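Local atomic coordinates of phosphoacetylglucosamine mutase (Aspergillus lentulus, PDB entry 5O9X), a protein that catalyses the interconversion of the 6-phosphate and 1-phosphate of N-acetylglucosamine, as a phosphomutase that works through a sugar 1,6-bisphosphate. Residues 91-96 with 362-367; 78-81 with 87-90. The protein carries 1 engineered substitution. All coordinates share one frame; numbering follows the deposited sequence.

Contact 1: residues 91-96 with 362-367; sequences EWEAYA and GVKHLH. With G16 (1,6-di-O-phosphono-alpha-D-glucopyranose), chain B.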
ATOM      1  N   GLU A  91      -4.903  17.350  -4.659  1.00 40.45           N
ATOM      2  CA  GLU A  91      -5.812  18.384  -5.210  1.00 38.94           C
ATOM      3  C   GLU A  91      -6.628  17.832  -6.417  1.00 36.75           C
ATOM      4  O   GLU A  91      -7.739  18.268  -6.750  1.00 36.76           O
ATOM      5  CB  GLU A  91      -4.931  19.603  -5.568  1.00 47.42           C
ATOM      6  CG  GLU A  91      -5.594  20.763  -6.321  1.00 68.43           C
ATOM      7  CD  GLU A  91      -5.926  22.001  -5.452  1.00 83.66           C
ATOM      8  OE1 GLU A  91      -5.344  22.155  -4.344  1.00 93.05           O
ATOM      9  OE2 GLU A  91      -6.770  22.842  -5.883  1.00 70.52           O
ATOM     10  N   TRP A  92      -6.049  16.840  -7.079  1.00 27.59           N
ATOM     11  CA  TRP A  92      -6.639  16.246  -8.240  1.00 27.50           C
ATOM     12  C   TRP A  92      -7.674  15.178  -7.906  1.00 26.23           C
ATOM     13  O   TRP A  92      -8.461  14.797  -8.780  1.00 28.30           O
ATOM     14  CB  TRP A  92      -5.526  15.674  -9.121  1.00 25.84           C
ATOM     15  CG  TRP A  92      -4.847  16.719 -10.009  1.00 29.83           C
ATOM     16  CD1 TRP A  92      -4.006  17.783  -9.627  1.00 30.92           C
ATOM     17  CD2 TRP A  92      -4.925  16.776 -11.430  1.00 28.51           C
ATOM     18  NE1 TRP A  92      -3.631  18.518 -10.760  1.00 26.88           N
ATOM     19  CE2 TRP A  92      -4.147  17.908 -11.866  1.00 26.98           C
ATOM     20  CE3 TRP A  92      -5.595  16.009 -12.390  1.00 26.98           C
ATOM     21  CZ2 TRP A  92      -3.993  18.231 -13.224  1.00 31.81           C
ATOM     22  CZ3 TRP A  92      -5.442  16.342 -13.734  1.00 27.04           C
ATOM     23  CH2 TRP A  92      -4.659  17.453 -14.129  1.00 29.07           C
ATOM     24  N   GLU A  93      -7.768  14.752  -6.641  1.00 28.37           N
ATOM     25  CA  GLU A  93      -8.871  13.825  -6.276  1.00 26.50           C
ATOM     26  C   GLU A  93     -10.236  14.528  -6.461  1.00 30.67           C
ATOM     27  O   GLU A  93     -11.179  13.896  -6.947  1.00 27.97           O
ATOM     28  CB  GLU A  93      -8.712  13.292  -4.846  1.00 29.67           C
ATOM     29  CG  GLU A  93      -7.327  12.684  -4.586  1.00 30.57           C
ATOM     30  CD  GLU A  93      -7.147  12.255  -3.157  1.00 31.78           C
ATOM     31  OE1 GLU A  93      -7.995  12.635  -2.304  1.00 26.14           O
ATOM     32  OE2 GLU A  93      -6.192  11.499  -2.912  1.00 33.19           O
ATOM     33  N   ALA A  94     -10.334  15.829  -6.095  1.00 29.85           N
ATOM     34  CA  ALA A  94     -11.561  16.607  -6.394  1.00 27.73           C
ATOM     35  C   ALA A  94     -11.934  16.662  -7.858  1.00 26.16           C
ATOM     36  O   ALA A  94     -13.135  16.602  -8.194  1.00 27.18           O
ATOM     37  CB  ALA A  94     -11.499  18.048  -5.844  1.00 30.59           C
ATOM     38  N   TYR A  95     -10.956  16.848  -8.730  1.00 23.86           N
ATOM     39  CA  TYR A  95     -11.259  16.837 -10.157  1.00 25.10           C
ATOM     40  C   TYR A  95     -11.803  15.448 -10.589  1.00 27.29           C
ATOM     41  O   TYR A  95     -12.767  15.351 -11.370  1.00 26.63           O
ATOM     42  CB  TYR A  95     -10.024  17.135 -10.970  1.00 26.03           C
ATOM     43  CG  TYR A  95      -9.300  18.415 -10.611  1.00 28.17           C
ATOM     44  CD1 TYR A  95     -10.012  19.586 -10.242  1.00 31.54           C
ATOM     45  CD2 TYR A  95      -7.910  18.488 -10.722  1.00 28.00           C
ATOM     46  CE1 TYR A  95      -9.340  20.766  -9.930  1.00 34.26           C
ATOM     47  CE2 TYR A  95      -7.226  19.671 -10.432  1.00 32.10           C
ATOM     48  CZ  TYR A  95      -7.943  20.806 -10.052  1.00 33.88           C
ATOM     49  OH  TYR A  95      -7.250  21.946  -9.735  1.00 34.16           O
ATOM     50  N   ALA A  96     -11.164  14.373 -10.085  1.00 24.01           N
ATOM     51  CA  ALA A  96     -11.636  13.024 -10.479  1.00 23.54           C
ATOM     52  C   ALA A  96     -13.069  12.870 -10.076  1.00 22.91           C
ATOM     53  O   ALA A  96     -13.863  12.306 -10.811  1.00 23.70           O
ATOM     54  CB  ALA A  96     -10.785  11.975  -9.812  1.00 24.33           C
ATOM     55  N   GLY A 362      -3.823   5.727   5.055  1.00 18.47           N
ATOM     56  CA  GLY A 362      -3.712   5.841   3.565  1.00 18.00           C
ATOM     57  C   GLY A 362      -2.234   6.204   3.282  1.00 19.96           C
ATOM     58  O   GLY A 362      -1.720   7.227   3.761  1.00 17.00           O
ATOM     59  N   VAL A 363      -1.561   5.401   2.449  1.00 20.94           N
ATOM     60  CA  VAL A 363      -0.148   5.571   2.083  1.00 22.46           C
ATOM     61  C   VAL A 363       0.260   7.030   1.676  1.00 21.68           C
ATOM     62  O   VAL A 363       1.316   7.524   2.020  1.00 19.70           O
ATOM     63  CB  VAL A 363       0.210   4.608   0.873  1.00 27.79           C
ATOM     64  CG1 VAL A 363       1.682   4.766   0.474  1.00 30.69           C
ATOM     65  CG2 VAL A 363      -0.019   3.165   1.268  1.00 28.34           C
ATOM     66  N   LYS A 364      -0.607   7.714   0.984  1.00 21.17           N
ATOM     67  CA  LYS A 364      -0.341   9.074   0.566  1.00 24.43           C
ATOM     68  C   LYS A 364       0.059   9.945   1.763  1.00 23.35           C
ATOM     69  O   LYS A 364       1.055  10.670   1.733  1.00 23.12           O
ATOM     70  CB  LYS A 364      -1.574   9.615  -0.230  1.00 28.19           C
ATOM     71  CG  LYS A 364      -2.921   9.712   0.567  1.00 32.73           C
ATOM     72  CD  LYS A 364      -4.177   9.565  -0.327  1.00 39.70           C
ATOM     73  CE  LYS A 364      -5.490  10.125   0.262  1.00 43.18           C
ATOM     74  NZ  LYS A 364      -6.737   9.876  -0.597  1.00 41.97           N
ATOM     75  N   HIS A 365      -0.703   9.853   2.855  1.00 22.05           N
ATOM     76  CA  HIS A 365      -0.396  10.587   4.086  1.00 22.05           C
ATOM     77  C   HIS A 365       0.899  10.152   4.767  1.00 23.02           C
ATOM     78  O   HIS A 365       1.635  11.004   5.354  1.00 20.81           O
ATOM     79  CB  HIS A 365      -1.571  10.425   5.069  1.00 20.88           C
ATOM     80  CG  HIS A 365      -2.862  10.914   4.477  1.00 23.95           C
ATOM     81  ND1 HIS A 365      -3.065  12.231   4.121  1.00 26.38           N
ATOM     82  CD2 HIS A 365      -4.013  10.267   4.192  1.00 24.85           C
ATOM     83  CE1 HIS A 365      -4.288  12.373   3.642  1.00 27.93           C
ATOM     84  NE2 HIS A 365      -4.887  11.190   3.664  1.00 24.64           N
ATOM     85  N   LEU A 366       1.154   8.834   4.799  1.00 19.34           N
ATOM     86  CA  LEU A 366       2.394   8.399   5.462  1.00 18.04           C
ATOM     87  C   LEU A 366       3.618   8.867   4.685  1.00 21.02           C
ATOM     88  O   LEU A 366       4.606   9.241   5.313  1.00 23.03           O
ATOM     89  CB  LEU A 366       2.514   6.840   5.631  1.00 15.83           C
ATOM     90  CG  LEU A 366       1.583   6.272   6.742  1.00 15.51           C
ATOM     91  CD1 LEU A 366       0.123   6.015   6.268  1.00 13.66           C
ATOM     92  CD2 LEU A 366       2.153   4.891   7.168  1.00 15.84           C
ATOM     93  N   HIS A 367       3.548   8.748   3.358  1.00 22.97           N
ATOM     94  CA  HIS A 367       4.643   9.100   2.443  1.00 28.35           C
ATOM     95  C   HIS A 367       4.946  10.571   2.639  1.00 27.11           C
ATOM     96  O   HIS A 367       6.116  10.939   2.853  1.00 25.93           O
ATOM     97  CB  HIS A 367       4.246   8.878   0.978  1.00 27.15           C
ATOM     98  CG  HIS A 367       5.290   9.331  -0.003  1.00 35.32           C
ATOM     99  ND1 HIS A 367       5.102  10.400  -0.859  1.00 39.12           N
ATOM    100  CD2 HIS A 367       6.553   8.878  -0.233  1.00 37.82           C
ATOM    101  CE1 HIS A 367       6.204  10.583  -1.571  1.00 36.05           C
ATOM    102  NE2 HIS A 367       7.101   9.687  -1.194  1.00 41.49           N
TER
HETATM  103  C1  G16 B 601      -5.970   0.876   1.106  1.00 19.76           C
HETATM  104  C2  G16 B 601      -4.935   1.972   1.341  1.00 27.33           C
HETATM  105  C3  G16 B 601      -4.273   1.792   2.744  1.00 24.16           C
HETATM  106  C4  G16 B 601      -5.263   1.744   3.895  1.00 22.73           C
HETATM  107  C5  G16 B 601      -6.262   0.630   3.607  1.00 22.52           C
HETATM  108  C6  G16 B 601      -7.482   0.628   4.498  1.00 20.51           C
HETATM  109  O1  G16 B 601      -5.308  -0.392   1.103  1.00 20.16           O
HETATM  110  O2  G16 B 601      -3.914   2.054   0.298  1.00 31.53           O
HETATM  111  O3  G16 B 601      -3.323   2.774   2.866  1.00 27.54           O
HETATM  112  O4  G16 B 601      -4.664   1.450   5.232  1.00 22.37           O
HETATM  113  O5  G16 B 601      -6.904   0.808   2.321  1.00 20.78           O
HETATM  114  O6  G16 B 601      -8.169   1.945   4.303  1.00 16.99           O
HETATM  115  P   G16 B 601      -9.584   2.199   5.053  1.00 16.36           P
HETATM  116  O1P G16 B 601      -9.417   1.862   6.553  1.00 15.51           O
HETATM  117  O2P G16 B 601     -10.622   1.225   4.445  1.00 16.18           O
HETATM  118  O3P G16 B 601     -10.040   3.641   4.743  1.00 18.19           O
HETATM  119  P'  G16 B 601      -5.337  -1.407  -0.183  1.00 18.22           P
HETATM  120  O1X G16 B 601      -5.319  -0.540  -1.471  1.00 17.73           O
HETATM  121  O2X G16 B 601      -6.723  -2.129  -0.160  1.00 17.83           O
HETATM  122  O3X G16 B 601      -4.280  -2.438   0.014  1.00 18.11           O
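E93, early in helix 91-101, and K364, in the first turn of helix 363-370, bring the two backbones no nearer than 11.9 Å between their CA atoms, so the gap is spanned by side chains alone. G362 occupies the N-cap position before the second helix. The two side chains reach out from opposite directions, each extended beyond CG, and end in a salt bridge of 2.9 Å between K364 NZ and E93 OE2. The ammonium group approaches OE2 on its syn side, 22° out of the carboxylate plane, and lies farther, at 3.5 Å, from E93 OE1. On the lysine, chi1 of 63° sets CG between the backbone N and the carbonyl carbon, and the nearly straight chain beyond carries NZ across to the other helix. One residue earlier, V363 N gives a bent hydrogen bond of 3.2 Å to O3 of the bound glucose 1,6-bisphosphate, with an angle of 136° at the hydrogen, while V363 CG2 rests 3.7 Å from the same O3. The start of this helix is thus one of several groups that hold the sugar. Between these two helices a single charged pair, with little buried surface, bridges domain I and domain III. K364 NZ also donates to T29 O, so the ammonium group is shared between a carboxylate and a backbone carbonyl, which probably favours its charged form.

Contact 2: residues 78-81 with 87-90; sequences VKLV and MLEA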
ATOM      1  N   VAL A  78     -10.205   1.796  -9.193  1.00 22.19           N
ATOM      2  CA  VAL A  78      -9.233   2.392 -10.148  1.00 33.35           C
ATOM      3  C   VAL A  78      -8.459   3.425  -9.414  1.00 42.71           C
ATOM      4  O   VAL A  78      -9.079   4.403  -8.915  1.00 48.05           O
ATOM      5  CB  VAL A  78      -9.889   3.157 -11.340  1.00 31.50           C
ATOM      6  CG1 VAL A  78      -8.971   3.169 -12.508  1.00 40.17           C
ATOM      7  CG2 VAL A  78     -11.168   2.549 -11.783  1.00 40.42           C
ATOM      8  N   LYS A  79      -7.148   3.148  -9.319  1.00 46.22           N
ATOM      9  CA  LYS A  79      -6.093   4.024  -8.747  1.00 51.45           C
ATOM     10  C   LYS A  79      -5.224   4.806  -9.750  1.00 50.94           C
ATOM     11  O   LYS A  79      -4.616   4.181 -10.654  1.00 39.07           O
ATOM     12  CB  LYS A  79      -5.126   3.134  -8.006  1.00 44.78           C
ATOM     13  CG  LYS A  79      -4.539   3.929  -6.874  1.00 59.01           C
ATOM     14  CD  LYS A  79      -3.670   3.094  -5.984  1.00 55.88           C
ATOM     15  CE  LYS A  79      -2.306   2.940  -6.601  1.00 43.40           C
ATOM     16  NZ  LYS A  79      -1.477   2.253  -5.583  1.00 37.98           N
ATOM     17  N   LEU A  80      -5.118   6.131  -9.591  1.00 43.63           N
ATOM     18  CA  LEU A  80      -4.182   6.905 -10.435  1.00 34.36           C
ATOM     19  C   LEU A  80      -2.715   7.002  -9.894  1.00 27.14           C
ATOM     20  O   LEU A  80      -2.479   7.123  -8.688  1.00 27.16           O
ATOM     21  CB  LEU A  80      -4.759   8.250 -10.794  1.00 43.64           C
ATOM     22  CG  LEU A  80      -5.973   7.998 -11.687  1.00 51.67           C
ATOM     23  CD1 LEU A  80      -7.249   8.466 -10.976  1.00 54.17           C
ATOM     24  CD2 LEU A  80      -5.722   8.725 -12.994  1.00 45.66           C
ATOM     25  N   VAL A  81      -1.762   6.961 -10.808  1.00 22.08           N
ATOM     26  CA  VAL A  81      -0.324   6.964 -10.492  1.00 23.19           C
ATOM     27  C   VAL A  81       0.329   8.155 -11.219  1.00 22.54           C
ATOM     28  O   VAL A  81       0.300   8.220 -12.424  1.00 21.12           O
ATOM     29  CB  VAL A  81       0.410   5.645 -10.903  1.00 23.11           C
ATOM     30  CG1 VAL A  81       1.890   5.677 -10.408  1.00 22.94           C
ATOM     31  CG2 VAL A  81      -0.312   4.439 -10.298  1.00 21.71           C
ATOM     32  N   MET A  87       1.139   8.385  -5.502  1.00 28.82           N
ATOM     33  CA  MET A  87      -0.284   8.546  -5.654  1.00 32.20           C
ATOM     34  C   MET A  87      -0.613   9.892  -6.244  1.00 33.04           C
ATOM     35  O   MET A  87       0.001  10.920  -5.896  1.00 31.57           O
ATOM     36  CB  MET A  87      -1.000   8.449  -4.313  1.00 32.76           C
ATOM     37  CG  MET A  87      -0.825   7.099  -3.604  1.00 45.67           C
ATOM     38  SD  MET A  87      -1.532   5.799  -4.602  1.00 58.53           S
ATOM     39  CE  MET A  87      -3.236   6.080  -4.048  1.00 59.49           C
ATOM     40  N   LEU A  88      -1.628   9.877  -7.096  1.00 30.75           N
ATOM     41  CA  LEU A  88      -2.170  11.078  -7.729  1.00 32.20           C
ATOM     42  C   LEU A  88      -2.214  12.196  -6.713  1.00 31.30           C
ATOM     43  O   LEU A  88      -2.814  12.046  -5.626  1.00 30.97           O
ATOM     44  CB  LEU A  88      -3.609  10.819  -8.279  1.00 32.55           C
ATOM     45  CG  LEU A  88      -4.384  12.077  -8.714  1.00 33.44           C
ATOM     46  CD1 LEU A  88      -3.691  12.631  -9.970  1.00 30.00           C
ATOM     47  CD2 LEU A  88      -5.875  11.804  -8.940  1.00 28.11           C
ATOM     48  N   GLU A  89      -1.576  13.319  -7.058  1.00 33.54           N
ATOM     49  CA  GLU A  89      -1.566  14.531  -6.198  1.00 36.30           C
ATOM     50  C   GLU A  89      -2.950  14.810  -5.542  1.00 32.69           C
ATOM     51  O   GLU A  89      -3.990  14.852  -6.244  1.00 34.72           O
ATOM     52  CB  GLU A  89      -1.211  15.715  -7.104  1.00 40.75           C
ATOM     53  CG  GLU A  89      -1.009  17.048  -6.395  1.00 55.94           C
ATOM     54  CD  GLU A  89      -0.358  18.038  -7.331  1.00 62.41           C
ATOM     55  OE1 GLU A  89      -1.076  18.681  -8.128  1.00 68.98           O
ATOM     56  OE2 GLU A  89       0.887  18.132  -7.301  1.00 72.92           O
ATOM     57  N   ALA A  90      -2.984  15.053  -4.238  1.00 31.69           N
ATOM     58  CA  ALA A  90      -4.289  15.223  -3.516  1.00 31.72           C
ATOM     59  C   ALA A  90      -5.343  16.196  -4.121  1.00 40.41           C
ATOM     60  O   ALA A  90      -6.540  15.900  -4.128  1.00 34.39           O
ATOM     61  CB  ALA A  90      -4.018  15.585  -2.076  1.00 38.70           C
TER
HETATM   62  O   HOH W   1      -4.145   8.051  -6.579  1.00 44.17           O
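L80 O, near the end of strand 75-81, is gripped twice: L88 N donates to it over 3.3 Å, and a water donates to it over 2.8 Å. The N-H...O hydrogen bond is fairly straight, 155° at the hydrogen, but L88 N sits above the carbonyl plane, 51° out of it. The same water weakly accepts from L88 N, bridging donor and acceptor. Next to this polar link L80 and L88 lie side by side, pointing the same way, with L80 CB 3.8 Å from L88 CB; L88 CD2 reaches the CB and CD1 of L80. Y27 touches both leucines. M87 starts out away from the strand, but bends at chi2 and chi3 bring its thioether back to cross K79 at about a right angle. There M87 SD lies 3.6 Å from K79 CE, and M87 CE packs against K79 CD at 3.6 Å, so the methionine covers the aliphatic part of the lysine. V81 and M87 form a single backbone bridge, their CA atoms 5.1 Å apart. The chain leaving strand 75-81 therefore turns back alongside its end before entering helix 91-101, a strand-loop-helix connection within the alpha/beta/alpha domain I of the phosphohexomutase fold.

Contact 2 comes first along the chain and closes before contact 1 opens; their centres lie about 6 Å apart. Strand 75-81, part of the five-stranded mixed sheet of domain I, leads through a loop that ends in 87-90 into helix 91-101, which supplies one side of contact 1. The two also touch: L88 CD2 packs 4.2 Å from E93 N, and K364 CB lies 4.3 Å from M87 CG. Contact 2 is local and lies wholly within domain I, whereas contact 1 joins parts of the chain 266 residues apart and reaches domain III at the sugar bisphosphate. Together they connect the domain I sheet to the helix of domain III that, with its N-cap, contributes G362 and V363 to the ligand pocket.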